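Local coordinates for hydroxyglutarate synthase (Pseudomonas putida, PDB 6W1G), which uses iron(II) and O2 to decarboxylate and hydroxylate 2-oxoadipate to D-2-hydroxyglutarate in the breakdown of D-lysine, at residues A[312-317]-A[335-340]; A[357-362]-A[389-394]. All blocks are in the same frame, centred on the assembly; numbering follows the deposited sequence.

Interaction 1: A[312-317]-A[335-340]; sequences KLLDAT and ALLQAN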
loop_
_atom_site.group_PDB
_atom_site.type_symbol
_atom_site.label_atom_id
_atom_site.label_comp_id
_atom_site.label_asym_id
_atom_site.label_seq_id
_atom_site.Cartn_x
_atom_site.Cartn_y
_atom_site.Cartn_z
ATOM N N LYS A 312 6.287 -5.110 19.689
ATOM C CA LYS A 312 6.771 -4.953 21.056
ATOM C C LYS A 312 7.644 -3.714 21.190
ATOM O O LYS A 312 7.523 -2.949 22.145
ATOM C CB LYS A 312 7.578 -6.183 21.466
ATOM C CG LYS A 312 8.115 -6.192 22.886
ATOM C CD LYS A 312 8.854 -7.481 23.131
ATOM C CE LYS A 312 10.304 -7.352 22.719
ATOM N NZ LYS A 312 11.193 -7.663 23.877
ATOM N N LEU A 313 8.555 -3.530 20.241
ATOM C CA LEU A 313 9.473 -2.404 20.318
ATOM C C LEU A 313 8.767 -1.087 20.033
ATOM O O LEU A 313 9.113 -0.050 20.614
ATOM C CB LEU A 313 10.640 -2.632 19.373
ATOM C CG LEU A 313 11.398 -3.938 19.636
ATOM C CD1 LEU A 313 12.486 -4.142 18.622
ATOM C CD2 LEU A 313 11.984 -4.028 21.059
ATOM N N LEU A 314 7.789 -1.097 19.125
ATOM C CA LEU A 314 7.011 0.112 18.881
ATOM C C LEU A 314 6.196 0.478 20.113
ATOM O O LEU A 314 6.161 1.647 20.518
ATOM C CB LEU A 314 6.158 -0.090 17.629
ATOM C CG LEU A 314 5.392 1.193 17.308
ATOM C CD1 LEU A 314 6.246 2.384 16.944
ATOM C CD2 LEU A 314 4.414 0.875 16.172
ATOM N N ASP A 315 5.542 -0.506 20.734
ATOM C CA ASP A 315 4.819 -0.253 21.983
ATOM C C ASP A 315 5.733 0.320 23.067
ATOM O O ASP A 315 5.347 1.254 23.775
ATOM C CB ASP A 315 4.144 -1.540 22.455
ATOM C CG ASP A 315 2.972 -1.958 21.574
ATOM O OD1 ASP A 315 2.503 -3.102 21.742
ATOM O OD2 ASP A 315 2.528 -1.159 20.722
ATOM N N ALA A 316 6.947 -0.211 23.202
ATOM C CA ALA A 316 7.857 0.282 24.228
ATOM C C ALA A 316 8.268 1.720 23.966
ATOM O O ALA A 316 8.407 2.504 24.912
ATOM C CB ALA A 316 9.080 -0.626 24.330
ATOM N N THR A 317 8.415 2.089 22.699
ATOM C CA THR A 317 8.733 3.461 22.352
ATOM C C THR A 317 7.610 4.372 22.789
ATOM O O THR A 317 7.835 5.440 23.375
ATOM C CB THR A 317 8.931 3.596 20.851
ATOM O OG1 THR A 317 9.997 2.734 20.419
ATOM C CG2 THR A 317 9.239 5.018 20.479
ATOM N N ALA A 335 14.181 9.835 18.632
ATOM C CA ALA A 335 15.311 9.339 19.411
ATOM C C ALA A 335 14.934 8.080 20.197
ATOM O O ALA A 335 15.689 7.097 20.214
ATOM C CB ALA A 335 15.834 10.441 20.333
ATOM N N LEU A 336 13.762 8.077 20.827
ATOM C CA LEU A 336 13.320 6.908 21.577
ATOM C C LEU A 336 13.063 5.728 20.654
ATOM O O LEU A 336 13.336 4.570 21.009
ATOM C CB LEU A 336 12.029 7.241 22.303
ATOM C CG LEU A 336 12.141 8.175 23.505
ATOM C CD1 LEU A 336 10.756 8.587 23.928
ATOM C CD2 LEU A 336 12.860 7.454 24.609
ATOM N N LEU A 337 12.507 5.996 19.484
ATOM C CA LEU A 337 12.265 4.935 18.511
ATOM C C LEU A 337 13.556 4.243 18.122
ATOM O O LEU A 337 13.614 3.002 18.068
ATOM C CB LEU A 337 11.577 5.542 17.297
ATOM C CG LEU A 337 11.137 4.594 16.206
ATOM C CD1 LEU A 337 9.976 3.771 16.698
ATOM C CD2 LEU A 337 10.788 5.382 14.950
ATOM N N GLN A 338 14.592 5.020 17.797
ATOM C CA GLN A 338 15.868 4.420 17.445
ATOM C C GLN A 338 16.416 3.596 18.602
ATOM O O GLN A 338 16.872 2.459 18.407
ATOM C CB GLN A 338 16.847 5.490 16.964
ATOM C CG GLN A 338 18.156 4.926 16.265
ATOM C CD GLN A 338 18.018 3.691 15.304
ATOM O OE1 GLN A 338 17.714 3.836 14.108
ATOM N NE2 GLN A 338 18.283 2.470 15.829
ATOM N N ALA A 339 16.357 4.132 19.817
ATOM C CA ALA A 339 16.901 3.409 20.955
ATOM C C ALA A 339 16.198 2.075 21.154
ATOM O O ALA A 339 16.850 1.049 21.355
ATOM C CB ALA A 339 16.813 4.292 22.196
ATOM N N ASN A 340 14.869 2.064 21.091
ATOM C CA ASN A 340 14.132 0.838 21.358
ATOM C C ASN A 340 14.275 -0.175 20.221
ATOM O O ASN A 340 14.252 -1.380 20.474
ATOM C CB ASN A 340 12.663 1.178 21.605
ATOM C CG ASN A 340 12.402 1.671 23.023
ATOM O OD1 ASN A 340 12.191 0.872 23.929
ATOM N ND2 ASN A 340 12.398 2.988 23.216
#
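L313 O, on the side of its helix that looks toward N340, is gripped by two donors of T317, the backbone N and the hydroxyl OG1, the latter at 2.9 Å, which come from opposite faces of the carbonyl plane. Threonine suits this helical place because its first torsion (chi1 -59°) sets OG1 beside the backbone N, within range of the carbonyl one turn back, and swings CG2 anti to that N. CG2 then lies against the backbone of L337, 3.6 Å from its N, while OG1, bonded within its own helix, lies in van der Waals contact with CB of N340 at 3.3 Å.

The second helix repeats the device. N340 ND2 turns back to L336 O at 2.9 Å in a nearly straight bond (166°), the acceptor lying in the amide plane, and N340 N reaches the same oxygen from its other face. Helices 304-321 and 330-341, successive in the chain, form a roughly antiparallel helical hairpin, their axes 8.9 Å apart at 142° between the two segments, with no hydrogen bond passing between them here. N340 fills the interface sterically: OD1 rests 3.5 Å from the methyl of A316, whose small size suits so close a neighbour. An alanine in place of N340 would probably open a gap beside A316 and leave L336 O without its side-chain donor.

Apolar groups flank this polar middle. The isobutyl group of L313 packs by CD2 against N340 O, and continues onto F341 and F344. L314 and L337 cross obliquely and meet through their CD1 methyls at 4.0 Å; L337 also packs on P256. The side chain of L314 is about 10 Å from that of V402, a 2-oxoadipate-binding residue.

Interaction 2: A[357-362]-A[389-394]; sequences AYFRYF and VHFEAL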
loop_
_atom_site.group_PDB
_atom_site.type_symbol
_atom_site.label_atom_id
_atom_site.label_comp_id
_atom_site.label_asym_id
_atom_site.label_seq_id
_atom_site.Cartn_x
_atom_site.Cartn_y
_atom_site.Cartn_z
ATOM N N ALA A 357 12.032 -12.238 8.975
ATOM C CA ALA A 357 11.591 -11.658 7.728
ATOM C C ALA A 357 11.502 -12.742 6.677
ATOM O O ALA A 357 12.115 -13.799 6.811
ATOM C CB ALA A 357 12.503 -10.566 7.229
ATOM N N TYR A 358 10.731 -12.480 5.627
ATOM C CA TYR A 358 10.666 -13.364 4.464
ATOM C C TYR A 358 11.724 -12.946 3.453
ATOM O O TYR A 358 12.061 -11.769 3.333
ATOM C CB TYR A 358 9.273 -13.285 3.809
ATOM C CG TYR A 358 8.199 -13.854 4.666
ATOM C CD1 TYR A 358 8.038 -15.216 4.806
ATOM C CD2 TYR A 358 7.311 -13.011 5.343
ATOM C CE1 TYR A 358 7.033 -15.730 5.598
ATOM C CE2 TYR A 358 6.294 -13.501 6.119
ATOM C CZ TYR A 358 6.163 -14.885 6.264
ATOM O OH TYR A 358 5.188 -15.398 7.076
ATOM N N PHE A 359 12.212 -13.945 2.715
ATOM C CA PHE A 359 13.305 -13.785 1.755
ATOM C C PHE A 359 12.965 -14.395 0.430
ATOM O O PHE A 359 12.163 -15.308 0.326
ATOM C CB PHE A 359 14.594 -14.410 2.323
ATOM C CG PHE A 359 15.149 -13.629 3.481
ATOM C CD1 PHE A 359 14.690 -13.802 4.790
ATOM C CD2 PHE A 359 16.067 -12.608 3.232
ATOM C CE1 PHE A 359 15.146 -12.957 5.802
ATOM C CE2 PHE A 359 16.535 -11.796 4.254
ATOM C CZ PHE A 359 16.069 -11.950 5.513
ATOM N N ARG A 360 13.640 -13.929 -0.602
ATOM C CA ARG A 360 13.739 -14.668 -1.867
ATOM C C ARG A 360 15.185 -15.042 -2.112
ATOM O O ARG A 360 16.110 -14.295 -1.803
ATOM C CB ARG A 360 13.194 -13.821 -3.042
ATOM C CG ARG A 360 11.724 -13.538 -2.922
ATOM C CD ARG A 360 11.249 -12.586 -4.067
ATOM N NE ARG A 360 11.176 -13.303 -5.319
ATOM C CZ ARG A 360 11.358 -12.755 -6.502
ATOM N NH1 ARG A 360 11.583 -11.470 -6.637
ATOM N NH2 ARG A 360 11.304 -13.531 -7.579
ATOM N N TYR A 361 15.336 -16.211 -2.687
ATOM C CA TYR A 361 16.597 -16.860 -2.945
ATOM C C TYR A 361 16.792 -16.985 -4.443
ATOM O O TYR A 361 15.846 -17.316 -5.154
ATOM C CB TYR A 361 16.599 -18.253 -2.308
ATOM C CG TYR A 361 16.515 -18.183 -0.795
ATOM C CD1 TYR A 361 15.280 -18.058 -0.136
ATOM C CD2 TYR A 361 17.637 -18.196 -0.020
ATOM C CE1 TYR A 361 15.178 -17.997 1.223
ATOM C CE2 TYR A 361 17.571 -18.110 1.359
ATOM C CZ TYR A 361 16.343 -17.991 1.977
ATOM O OH TYR A 361 16.302 -17.923 3.321
ATOM N N PHE A 362 18.026 -16.786 -4.917
ATOM C CA PHE A 362 18.349 -16.761 -6.331
ATOM C C PHE A 362 19.628 -17.539 -6.620
ATOM O O PHE A 362 20.621 -17.407 -5.914
ATOM C CB PHE A 362 18.539 -15.318 -6.801
ATOM C CG PHE A 362 17.345 -14.448 -6.505
ATOM C CD1 PHE A 362 16.209 -14.480 -7.298
ATOM C CD2 PHE A 362 17.324 -13.635 -5.379
ATOM C CE1 PHE A 362 15.106 -13.713 -6.999
ATOM C CE2 PHE A 362 16.201 -12.876 -5.085
ATOM C CZ PHE A 362 15.106 -12.906 -5.885
ATOM N N VAL A 389 24.133 -19.332 -4.120
ATOM C CA VAL A 389 22.786 -18.830 -3.867
ATOM C C VAL A 389 22.933 -17.466 -3.207
ATOM O O VAL A 389 23.741 -17.318 -2.292
ATOM C CB VAL A 389 22.021 -19.787 -2.948
ATOM C CG1 VAL A 389 20.649 -19.200 -2.511
ATOM C CG2 VAL A 389 21.787 -21.094 -3.665
ATOM N N HIS A 390 22.145 -16.502 -3.652
ATOM C CA HIS A 390 22.092 -15.179 -3.048
ATOM C C HIS A 390 20.668 -14.933 -2.544
ATOM O O HIS A 390 19.722 -15.354 -3.183
ATOM C CB HIS A 390 22.411 -14.140 -4.146
ATOM C CG HIS A 390 22.453 -12.748 -3.644
ATOM N ND1 HIS A 390 23.570 -12.213 -3.058
ATOM C CD2 HIS A 390 21.492 -11.807 -3.570
ATOM C CE1 HIS A 390 23.308 -10.965 -2.686
ATOM N NE2 HIS A 390 22.038 -10.710 -2.951
ATOM N N PHE A 391 20.531 -14.273 -1.403
ATOM C CA PHE A 391 19.229 -13.941 -0.866
ATOM C C PHE A 391 19.059 -12.448 -0.642
ATOM O O PHE A 391 20.017 -11.724 -0.347
ATOM C CB PHE A 391 18.911 -14.747 0.405
ATOM C CG PHE A 391 19.798 -14.450 1.586
ATOM C CD1 PHE A 391 19.474 -13.480 2.524
ATOM C CD2 PHE A 391 20.937 -15.155 1.805
ATOM C CE1 PHE A 391 20.303 -13.275 3.632
ATOM C CE2 PHE A 391 21.764 -14.907 2.894
ATOM C CZ PHE A 391 21.430 -13.966 3.796
ATOM N N GLU A 392 17.821 -12.003 -0.783
ATOM C CA GLU A 392 17.423 -10.645 -0.437
ATOM C C GLU A 392 16.084 -10.710 0.257
ATOM O O GLU A 392 15.302 -11.633 0.009
ATOM C CB GLU A 392 17.302 -9.721 -1.646
ATOM C CG GLU A 392 18.600 -9.419 -2.424
ATOM C CD GLU A 392 19.636 -8.583 -1.663
ATOM O OE1 GLU A 392 19.321 -7.994 -0.609
ATOM O OE2 GLU A 392 20.777 -8.501 -2.193
ATOM N N ALA A 393 15.788 -9.719 1.091
ATOM C CA ALA A 393 14.476 -9.698 1.700
ATOM C C ALA A 393 13.380 -9.536 0.655
ATOM O O ALA A 393 13.545 -8.870 -0.367
ATOM C CB ALA A 393 14.378 -8.574 2.722
ATOM N N LEU A 394 12.241 -10.147 0.952
ATOM C CA LEU A 394 11.023 -9.998 0.170
ATOM C C LEU A 394 10.354 -8.691 0.532
ATOM O O LEU A 394 10.044 -8.490 1.705
ATOM C CB LEU A 394 10.107 -11.164 0.496
ATOM C CG LEU A 394 8.764 -11.168 -0.241
ATOM C CD1 LEU A 394 8.911 -11.245 -1.715
ATOM C CD2 LEU A 394 7.897 -12.301 0.322
#
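V389 brings its CG1 methyl to the edge of the Y361 ring, 4.0 Å from CD2, and the branched side chain also packs on I384 and C455. H390 pairs with F362 through two backbone bonds, F362 N to H390 O (2.8 Å) and H390 N to F362 O. Its imidazole stacks on W58 and gives NE2 to E392 OE2 at 2.7 Å, a His-carboxylate bond that lies in the ring plane and suits a pair two residues apart on one strand face.

F391 sits opposite Y361 in a non-hydrogen-bonded pair of what is an antiparallel two-stranded sheet, 359-363 with 389-393. Its CG lies between the backbone N and the carbonyl carbon (chi1 65°), and its edge is turned toward the face of F359 in an offset edge-to-face pair, planes at 81° and CD1 3.6 Å from F359 CD2. CB meanwhile touches CD2 of Y361, whose hydroxyl bonds R352; the same arginine makes a cation-pi contact with F391.

E392 exchanges backbone bonds with R360, 2.9 Å from R360 N to E392 O. A393, next along, keeps its small CB near CE2 of F359. Beyond the strand, L394 N donates to Y358 O at 2.9 Å, nearly straight at 175°. The L394 side chain spreads between two neighbours, CD1 against the aliphatic CD of R360 at 3.6 Å and CD2 against CB of Y358.

How the interactions relate
The two interactions follow one another along the chain, the helical pair of interaction 1 closing before the strands of interaction 2 begin, and both belong to the 2-oxoadipate dioxygenase/decarboxylase part of the chain. Their centres are about 27 Å apart and their nearest atoms about 13 Å, so they do not touch. No helix or strand is common to both: interaction 1 joins helices 304-321 and 330-341, interaction 2 the two-stranded sheet 359-363/389-393, with helix 348-353 between them in sequence and packed on the sheet. Neither belongs to the five-stranded sheet carrying H70. Interaction 1 is the nearer to substrate-binding V402, whereas interaction 2 lies away from the metal and substrate sites.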